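Local coordinates for protein proline dehydrogenase (Bradyrhizobium japonicum USDA 110, PDB 3HAZ) that probably oxidises proline to glutamate in two steps, pairing an FAD-dependent proline dehydrogenase with an NAD-dependent aldehyde dehydrogenase in one chain, at residues A[235-241]-A[276-282]; A[307-313]-A[337-341]. Residues are numbered along the deposited sequence.

Contact 1 of 2, residues A[235-241]-A[276-282]; sequences GISVKLS and NFTVDAE. With FAD (flavin-adenine dinucleotide), chain C; SO4 (sulfate ion), chain K.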
loop_
_atom_site.group_PDB
_atom_site.type_symbol
_atom_site.label_atom_id
_atom_site.label_comp_id
_atom_site.label_asym_id
_atom_site.label_seq_id
_atom_site.Cartn_x
_atom_site.Cartn_y
_atom_site.Cartn_z
ATOM N N GLY A 235 21.988 42.535 -38.811
ATOM C CA GLY A 235 20.753 42.927 -38.167
ATOM C C GLY A 235 20.944 43.471 -36.764
ATOM O O GLY A 235 22.002 43.329 -36.143
ATOM N N ILE A 236 19.900 44.113 -36.265
ATOM C CA ILE A 236 19.862 44.532 -34.878
ATOM C C ILE A 236 18.534 44.089 -34.277
ATOM O O ILE A 236 17.500 44.138 -34.948
ATOM C CB ILE A 236 20.032 46.063 -34.755
ATOM C CG1 ILE A 236 20.190 46.478 -33.292
ATOM C CG2 ILE A 236 18.862 46.800 -35.423
ATOM C CD1 ILE A 236 20.684 47.911 -33.123
ATOM N N SER A 237 18.574 43.636 -33.025
ATOM C CA SER A 237 17.373 43.250 -32.292
ATOM C C SER A 237 17.018 44.321 -31.276
ATOM O O SER A 237 17.893 44.836 -30.573
ATOM C CB SER A 237 17.575 41.920 -31.558
ATOM O OG SER A 237 17.460 40.828 -32.442
ATOM N N VAL A 238 15.727 44.627 -31.196
ATOM C CA VAL A 238 15.220 45.711 -30.367
ATOM C C VAL A 238 14.042 45.225 -29.528
ATOM O O VAL A 238 13.252 44.404 -29.990
ATOM C CB VAL A 238 14.778 46.886 -31.261
ATOM C CG1 VAL A 238 13.750 47.749 -30.564
ATOM C CG2 VAL A 238 15.997 47.698 -31.699
ATOM N N LYS A 239 13.941 45.721 -28.293
ATOM C CA LYS A 239 12.833 45.379 -27.398
ATOM C C LYS A 239 11.954 46.585 -27.081
ATOM O O LYS A 239 12.435 47.607 -26.587
ATOM C CB LYS A 239 13.359 44.783 -26.090
ATOM C CG LYS A 239 13.700 43.302 -26.161
ATOM C CD LYS A 239 14.208 42.807 -24.816
ATOM C CE LYS A 239 14.478 41.308 -24.840
ATOM N NZ LYS A 239 15.431 40.952 -25.919
ATOM N N LEU A 240 10.661 46.463 -27.352
ATOM C CA LEU A 240 9.738 47.563 -27.068
ATOM C C LEU A 240 9.784 47.990 -25.604
ATOM O O LEU A 240 9.657 49.172 -25.312
ATOM C CB LEU A 240 8.308 47.201 -27.472
ATOM C CG LEU A 240 8.177 46.819 -28.948
ATOM C CD1 LEU A 240 6.754 46.436 -29.318
ATOM C CD2 LEU A 240 8.674 47.966 -29.820
ATOM N N SER A 241 9.970 47.044 -24.681
ATOM C CA SER A 241 9.962 47.401 -23.260
ATOM C C SER A 241 11.161 48.283 -22.902
ATOM O O SER A 241 11.139 48.996 -21.904
ATOM C CB SER A 241 9.906 46.159 -22.356
ATOM O OG SER A 241 11.146 45.460 -22.338
ATOM N N ASN A 276 18.705 44.591 -41.479
ATOM C CA ASN A 276 17.625 43.814 -40.900
ATOM C C ASN A 276 17.312 44.421 -39.524
ATOM O O ASN A 276 18.211 44.609 -38.702
ATOM C CB ASN A 276 18.063 42.351 -40.770
ATOM C CG ASN A 276 16.968 41.445 -40.187
ATOM O OD1 ASN A 276 17.266 40.421 -39.574
ATOM N ND2 ASN A 276 15.706 41.823 -40.378
ATOM N N PHE A 277 16.045 44.739 -39.284
ATOM C CA PHE A 277 15.619 45.383 -38.045
ATOM C C PHE A 277 14.508 44.546 -37.396
ATOM O O PHE A 277 13.393 44.490 -37.910
ATOM C CB PHE A 277 15.129 46.803 -38.364
ATOM C CG PHE A 277 14.771 47.619 -37.155
ATOM C CD1 PHE A 277 15.745 48.345 -36.475
ATOM C CD2 PHE A 277 13.462 47.681 -36.712
ATOM C CE1 PHE A 277 15.419 49.102 -35.362
ATOM C CE2 PHE A 277 13.120 48.443 -35.597
ATOM C CZ PHE A 277 14.099 49.153 -34.921
ATOM N N THR A 278 14.814 43.895 -36.274
ATOM C CA THR A 278 13.885 42.931 -35.683
ATOM C C THR A 278 13.387 43.362 -34.308
ATOM O O THR A 278 14.185 43.616 -33.405
ATOM C CB THR A 278 14.524 41.521 -35.555
ATOM O OG1 THR A 278 15.177 41.172 -36.779
ATOM C CG2 THR A 278 13.459 40.470 -35.236
ATOM N N VAL A 279 12.067 43.452 -34.164
ATOM C CA VAL A 279 11.440 43.681 -32.862
ATOM C C VAL A 279 11.262 42.355 -32.111
ATOM O O VAL A 279 10.509 41.474 -32.540
ATOM C CB VAL A 279 10.070 44.392 -33.000
ATOM C CG1 VAL A 279 9.469 44.689 -31.619
ATOM C CG2 VAL A 279 10.214 45.682 -33.822
ATOM N N ASP A 280 11.968 42.211 -30.994
ATOM C CA ASP A 280 11.915 40.972 -30.218
ATOM C C ASP A 280 10.510 40.737 -29.675
ATOM O O ASP A 280 9.717 41.677 -29.533
ATOM C CB ASP A 280 12.906 41.022 -29.051
ATOM C CG ASP A 280 14.360 40.868 -29.496
ATOM O OD1 ASP A 280 14.611 40.481 -30.662
ATOM O OD2 ASP A 280 15.256 41.129 -28.663
ATOM N N ALA A 281 10.209 39.480 -29.371
ATOM C CA ALA A 281 8.948 39.130 -28.733
ATOM C C ALA A 281 9.199 38.918 -27.246
ATOM O O ALA A 281 10.176 38.270 -26.861
ATOM C CB ALA A 281 8.364 37.884 -29.362
ATOM N N GLU A 282 8.323 39.469 -26.413
ATOM C CA GLU A 282 8.506 39.401 -24.966
ATOM C C GLU A 282 7.365 38.621 -24.304
ATOM O O GLU A 282 6.913 37.613 -24.848
ATOM C CB GLU A 282 8.681 40.818 -24.397
ATOM C CG GLU A 282 9.842 41.554 -25.097
ATOM C CD GLU A 282 10.145 42.930 -24.532
ATOM O OE1 GLU A 282 10.744 43.013 -23.436
ATOM O OE2 GLU A 282 9.815 43.929 -25.202
HETATM P PA FAD C . 15.097 23.560 -27.433
HETATM O O1A FAD C . 15.951 22.800 -26.266
HETATM O O2A FAD C . 14.726 22.669 -28.531
HETATM O O5B FAD C . 13.732 24.149 -26.775
HETATM C C5B FAD C . 13.845 24.937 -25.624
HETATM C C4B FAD C . 12.508 25.633 -25.340
HETATM O O4B FAD C . 11.199 24.864 -25.531
HETATM C C3B FAD C . 12.285 26.765 -24.537
HETATM O O3B FAD C . 13.163 27.870 -24.660
HETATM C C2B FAD C . 10.788 26.944 -24.565
HETATM O O2B FAD C . 10.277 27.960 -25.409
HETATM C C1B FAD C . 10.234 25.583 -24.792
HETATM N N9A FAD C . 9.897 24.781 -23.630
HETATM C C8A FAD C . 10.747 24.284 -22.647
HETATM N N7A FAD C . 9.990 23.542 -21.781
HETATM C C5A FAD C . 8.653 23.580 -22.241
HETATM C C6A FAD C . 7.382 22.968 -21.718
HETATM N N6A FAD C . 7.392 22.159 -20.506
HETATM N N1A FAD C . 6.246 23.153 -22.354
HETATM C C2A FAD C . 6.208 23.921 -23.535
HETATM N N3A FAD C . 7.429 24.511 -24.036
HETATM C C4A FAD C . 8.613 24.315 -23.371
HETATM N N1 FAD C . 12.552 34.068 -27.521
HETATM C C2 FAD C . 11.573 34.989 -27.233
HETATM O O2 FAD C . 10.579 34.666 -26.335
HETATM N N3 FAD C . 11.620 36.293 -27.833
HETATM C C4 FAD C . 12.632 36.620 -28.691
HETATM O O4 FAD C . 12.640 37.868 -29.327
HETATM C C4X FAD C . 13.654 35.657 -28.998
HETATM N N5 FAD C . 14.763 35.997 -29.942
HETATM C C5X FAD C . 15.764 35.037 -30.227
HETATM C C6 FAD C . 16.858 35.377 -31.149
HETATM C C7 FAD C . 17.853 34.415 -31.436
HETATM C C7M FAD C . 18.991 34.786 -32.373
HETATM C C8 FAD C . 17.794 33.069 -30.818
HETATM C C8M FAD C . 18.866 32.005 -31.107
HETATM C C9 FAD C . 16.747 32.748 -29.937
HETATM C C9A FAD C . 15.710 33.748 -29.626
HETATM N N10 FAD C . 14.616 33.422 -28.707
HETATM C C10 FAD C . 13.600 34.408 -28.421
HETATM C "C1'" FAD C . 14.406 32.035 -28.181
HETATM C "C2'" FAD C . 15.057 31.716 -26.811
HETATM O "O2'" FAD C . 16.032 32.702 -26.491
HETATM C "C3'" FAD C . 15.634 30.291 -26.850
HETATM O "O3'" FAD C . 16.865 30.285 -27.565
HETATM C "C4'" FAD C . 14.657 29.253 -27.512
HETATM O "O4'" FAD C . 13.335 29.273 -27.098
HETATM C "C5'" FAD C . 15.244 27.817 -27.503
HETATM O "O5'" FAD C . 14.702 26.994 -28.525
HETATM P P FAD C . 15.676 25.803 -29.146
HETATM O O1P FAD C . 14.893 25.053 -30.414
HETATM O O2P FAD C . 16.962 26.380 -29.553
HETATM O O3P FAD C . 16.033 24.801 -27.907
HETATM S S SO4 K . 16.012 36.737 -26.048
HETATM O O1 SO4 K . 16.431 35.893 -27.163
HETATM O O2 SO4 K . 15.578 35.873 -24.956
HETATM O O3 SO4 K . 17.138 37.558 -25.606
HETATM O O4 SO4 K . 14.914 37.604 -26.470
HETATM O O HOH W 1 17.983 41.232 -36.798
HETATM O O HOH W 2 9.199 43.747 -27.634
#
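At Asn276 the carbonyl O accepts the first interstrand bond, from Ile236 N (3.0 Å), while the side-chain amide is held by Gly308 O, just ahead of the next strand. Phe277 turns to the sheet face shared with Ile236 and Val238, its CD1 3.6 Å from Ile236 CG2; helix 252-272 packs on Phe277, helix 204-223 on Ile236 and Val238. Thr278 N donates to Ile236 O (3.0 Å) and its O accepts from Val238 N (2.9 Å). These are adjacent parallel strands of the proline dehydrogenase barrel, a TIM-barrel relative, whose C-terminal strand ends carry the flavin. Val279 CG1 packs on Leu240 CG (3.7 Å). Asp280 N closes the pairing on Val238 O (2.7 Å), and its OD2 forms a salt bridge with Lys239 NZ (2.8 Å), whereas OD1 pairs with Arg341. Ala281 turns to FAD instead, its N 2.9 Å from flavin O4 and its O 2.6 Å from flavin N3. Glu282 reaches back to Ser241, accepting from OG at OE1 (2.7 Å) and from N at OE2 (3.2 Å).

Contact 2 of 2, residues A[307-313]-A[337-341]; sequences DGFGLAI and KLMVR. With FAD (flavin-adenine dinucleotide), chain C.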
loop_
_atom_site.group_PDB
_atom_site.type_symbol
_atom_site.label_atom_id
_atom_site.label_comp_id
_atom_site.label_asym_id
_atom_site.label_seq_id
_atom_site.Cartn_x
_atom_site.Cartn_y
_atom_site.Cartn_z
ATOM N N ASP A 307 13.333 46.158 -47.186
ATOM C CA ASP A 307 12.891 44.791 -46.912
ATOM C C ASP A 307 13.419 44.217 -45.587
ATOM O O ASP A 307 13.319 43.009 -45.342
ATOM C CB ASP A 307 13.304 43.857 -48.064
ATOM C CG ASP A 307 12.730 44.282 -49.415
ATOM O OD1 ASP A 307 11.738 45.041 -49.445
ATOM O OD2 ASP A 307 13.276 43.844 -50.452
ATOM N N GLY A 308 13.971 45.069 -44.730
ATOM C CA GLY A 308 14.628 44.590 -43.521
ATOM C C GLY A 308 13.811 44.596 -42.236
ATOM O O GLY A 308 14.230 44.016 -41.230
ATOM N N PHE A 309 12.654 45.252 -42.256
ATOM C CA PHE A 309 11.823 45.339 -41.057
ATOM C C PHE A 309 11.206 43.994 -40.727
ATOM O O PHE A 309 10.856 43.226 -41.622
ATOM C CB PHE A 309 10.721 46.387 -41.211
ATOM C CG PHE A 309 9.926 46.618 -39.952
ATOM C CD1 PHE A 309 10.321 47.575 -39.030
ATOM C CD2 PHE A 309 8.785 45.875 -39.690
ATOM C CE1 PHE A 309 9.596 47.787 -37.871
ATOM C CE2 PHE A 309 8.058 46.080 -38.526
ATOM C CZ PHE A 309 8.463 47.039 -37.619
ATOM N N GLY A 310 11.066 43.718 -39.435
ATOM C CA GLY A 310 10.511 42.453 -38.998
ATOM C C GLY A 310 10.332 42.317 -37.499
ATOM O O GLY A 310 10.558 43.265 -36.731
ATOM N N LEU A 311 9.925 41.122 -37.087
ATOM C CA LEU A 311 9.625 40.848 -35.689
ATOM C C LEU A 311 9.810 39.368 -35.400
ATOM O O LEU A 311 9.831 38.537 -36.318
ATOM C CB LEU A 311 8.185 41.230 -35.369
ATOM C CG LEU A 311 7.141 40.151 -35.688
ATOM C CD1 LEU A 311 5.809 40.478 -35.018
ATOM C CD2 LEU A 311 6.962 39.983 -37.190
ATOM N N ALA A 312 9.934 39.050 -34.117
ATOM C CA ALA A 312 10.002 37.661 -33.675
ATOM C C ALA A 312 8.604 37.187 -33.291
ATOM O O ALA A 312 7.786 37.974 -32.802
ATOM C CB ALA A 312 10.954 37.521 -32.495
ATOM N N ILE A 313 8.342 35.903 -33.524
ATOM C CA ILE A 313 7.094 35.257 -33.142
ATOM C C ILE A 313 7.417 33.973 -32.377
ATOM O O ILE A 313 8.198 33.139 -32.849
ATOM C CB ILE A 313 6.238 34.913 -34.372
ATOM C CG1 ILE A 313 5.933 36.177 -35.186
ATOM C CG2 ILE A 313 4.936 34.235 -33.952
ATOM C CD1 ILE A 313 5.352 35.882 -36.562
ATOM N N LYS A 337 7.871 43.738 -47.883
ATOM C CA LYS A 337 8.544 42.483 -47.594
ATOM C C LYS A 337 9.031 42.559 -46.157
ATOM O O LYS A 337 9.551 43.593 -45.727
ATOM C CB LYS A 337 9.745 42.294 -48.518
ATOM C CG LYS A 337 9.407 41.908 -49.945
ATOM C CD LYS A 337 10.660 41.413 -50.658
ATOM C CE LYS A 337 10.316 40.650 -51.923
ATOM N NZ LYS A 337 11.495 39.913 -52.452
ATOM N N LEU A 338 8.857 41.472 -45.414
ATOM C CA LEU A 338 9.278 41.429 -44.021
ATOM C C LEU A 338 10.199 40.250 -43.770
ATOM O O LEU A 338 10.085 39.205 -44.411
ATOM C CB LEU A 338 8.064 41.327 -43.089
ATOM C CG LEU A 338 6.985 42.406 -43.213
ATOM C CD1 LEU A 338 5.788 42.071 -42.327
ATOM C CD2 LEU A 338 7.549 43.777 -42.874
ATOM N N MET A 339 11.122 40.432 -42.837
ATOM C CA MET A 339 11.934 39.338 -42.341
ATOM C C MET A 339 11.388 38.961 -40.966
ATOM O O MET A 339 11.302 39.798 -40.063
ATOM C CB MET A 339 13.411 39.746 -42.303
ATOM C CG MET A 339 13.978 40.078 -43.695
ATOM S SD MET A 339 15.609 40.866 -43.717
ATOM C CE MET A 339 16.688 39.448 -43.451
ATOM N N VAL A 340 10.983 37.705 -40.830
ATOM C CA VAL A 340 10.239 37.264 -39.660
ATOM C C VAL A 340 10.967 36.138 -38.939
ATOM O O VAL A 340 11.201 35.075 -39.508
ATOM C CB VAL A 340 8.844 36.783 -40.067
ATOM C CG1 VAL A 340 8.060 36.340 -38.847
ATOM C CG2 VAL A 340 8.117 37.888 -40.823
ATOM N N ARG A 341 11.327 36.385 -37.686
ATOM C CA ARG A 341 12.049 35.407 -36.887
ATOM C C ARG A 341 11.111 34.500 -36.109
ATOM O O ARG A 341 10.285 34.970 -35.325
ATOM C CB ARG A 341 12.991 36.098 -35.899
ATOM C CG ARG A 341 13.819 35.106 -35.090
ATOM C CD ARG A 341 14.364 35.736 -33.822
ATOM N NE ARG A 341 15.273 36.837 -34.111
ATOM C CZ ARG A 341 15.366 37.925 -33.359
ATOM N NH1 ARG A 341 14.598 38.056 -32.282
ATOM N NH2 ARG A 341 16.212 38.880 -33.688
HETATM P PA FAD C . 15.097 23.560 -27.433
HETATM O O1A FAD C . 15.951 22.800 -26.266
HETATM O O2A FAD C . 14.726 22.669 -28.531
HETATM O O5B FAD C . 13.732 24.149 -26.775
HETATM C C5B FAD C . 13.845 24.937 -25.624
HETATM C C4B FAD C . 12.508 25.633 -25.340
HETATM O O4B FAD C . 11.199 24.864 -25.531
HETATM C C3B FAD C . 12.285 26.765 -24.537
HETATM O O3B FAD C . 13.163 27.870 -24.660
HETATM C C2B FAD C . 10.788 26.944 -24.565
HETATM O O2B FAD C . 10.277 27.960 -25.409
HETATM C C1B FAD C . 10.234 25.583 -24.792
HETATM N N9A FAD C . 9.897 24.781 -23.630
HETATM C C8A FAD C . 10.747 24.284 -22.647
HETATM N N7A FAD C . 9.990 23.542 -21.781
HETATM C C5A FAD C . 8.653 23.580 -22.241
HETATM C C6A FAD C . 7.382 22.968 -21.718
HETATM N N6A FAD C . 7.392 22.159 -20.506
HETATM N N1A FAD C . 6.246 23.153 -22.354
HETATM C C2A FAD C . 6.208 23.921 -23.535
HETATM N N3A FAD C . 7.429 24.511 -24.036
HETATM C C4A FAD C . 8.613 24.315 -23.371
HETATM N N1 FAD C . 12.552 34.068 -27.521
HETATM C C2 FAD C . 11.573 34.989 -27.233
HETATM O O2 FAD C . 10.579 34.666 -26.335
HETATM N N3 FAD C . 11.620 36.293 -27.833
HETATM C C4 FAD C . 12.632 36.620 -28.691
HETATM O O4 FAD C . 12.640 37.868 -29.327
HETATM C C4X FAD C . 13.654 35.657 -28.998
HETATM N N5 FAD C . 14.763 35.997 -29.942
HETATM C C5X FAD C . 15.764 35.037 -30.227
HETATM C C6 FAD C . 16.858 35.377 -31.149
HETATM C C7 FAD C . 17.853 34.415 -31.436
HETATM C C7M FAD C . 18.991 34.786 -32.373
HETATM C C8 FAD C . 17.794 33.069 -30.818
HETATM C C8M FAD C . 18.866 32.005 -31.107
HETATM C C9 FAD C . 16.747 32.748 -29.937
HETATM C C9A FAD C . 15.710 33.748 -29.626
HETATM N N10 FAD C . 14.616 33.422 -28.707
HETATM C C10 FAD C . 13.600 34.408 -28.421
HETATM C "C1'" FAD C . 14.406 32.035 -28.181
HETATM C "C2'" FAD C . 15.057 31.716 -26.811
HETATM O "O2'" FAD C . 16.032 32.702 -26.491
HETATM C "C3'" FAD C . 15.634 30.291 -26.850
HETATM O "O3'" FAD C . 16.865 30.285 -27.565
HETATM C "C4'" FAD C . 14.657 29.253 -27.512
HETATM O "O4'" FAD C . 13.335 29.273 -27.098
HETATM C "C5'" FAD C . 15.244 27.817 -27.503
HETATM O "O5'" FAD C . 14.702 26.994 -28.525
HETATM P P FAD C . 15.676 25.803 -29.146
HETATM O O1P FAD C . 14.893 25.053 -30.414
HETATM O O2P FAD C . 16.962 26.380 -29.553
HETATM O O3P FAD C . 16.033 24.801 -27.907
HETATM O O HOH W 3 9.428 46.258 -48.397
HETATM O O HOH W 4 10.634 45.866 -44.326
#
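Strands 309-313 and 338-341 run parallel, their axes 4.7 Å apart at closest approach and inclined by 19°. Three backbone hydrogen bonds join them: Met339 N to Phe309 O (3.1 Å), Arg341 N to Leu311 O (3.0 Å) and Ile313 N to Arg341 O (2.8 Å). Gly310 CA comes within 3.0 Å of Met339 O, an approach a CB would obstruct. Ahead of the strands, one water links Asp307 OD1 (2.8 Å) to Lys337 N (3.0 Å).

On one face Ile313 CD1 rests 3.6 Å from Val340 CG1, and Leu338 CD2 lies 4.0 Å from Phe309 CD2, at the edge of that ring. Met339 and Arg341 occupy the other face with Ala312. Arg341, an FAD-binding residue, places its NH1 3.1 Å from flavin N5 and 3.7 Å from Ala312 CB, with flavin C6 over one face of the guanidinium; Asp280, Ser237, Gln418 and Tyr443 hold its nitrogens.

The pair forms the two strands of a beta-alpha-beta crossover in the proline dehydrogenase barrel. The connecting helix 320-333 packs on Leu311, Ile313 and Leu338, and helix 287-298 on Phe309 and Leu311, while strands 276-279 and 390-395 continue the sheet on either side.

How the contacts relate
Both contacts are buried strand pairs of one parallel barrel sheet, and they follow each other around it: strand 276-279 of contact 1 lies beside strand 309-314 of contact 2, with Phe277 N 2.8 Å from Gly308 O. Each puts apolar side chains against the surrounding helices, but only contact 2 reaches an exposed margin, at Lys337. At the flavin their chemistry divides. The 276-282 segment offers backbone groups to the pyrimidine edge of the isoalloxazine, whereas 337-341 brings a guanidinium to N5. Contact 1 in turn supplies partners for that charge: Asp280 by a salt bridge, and Ser237, whose OG lies 2.6 Å from Arg341 NH2.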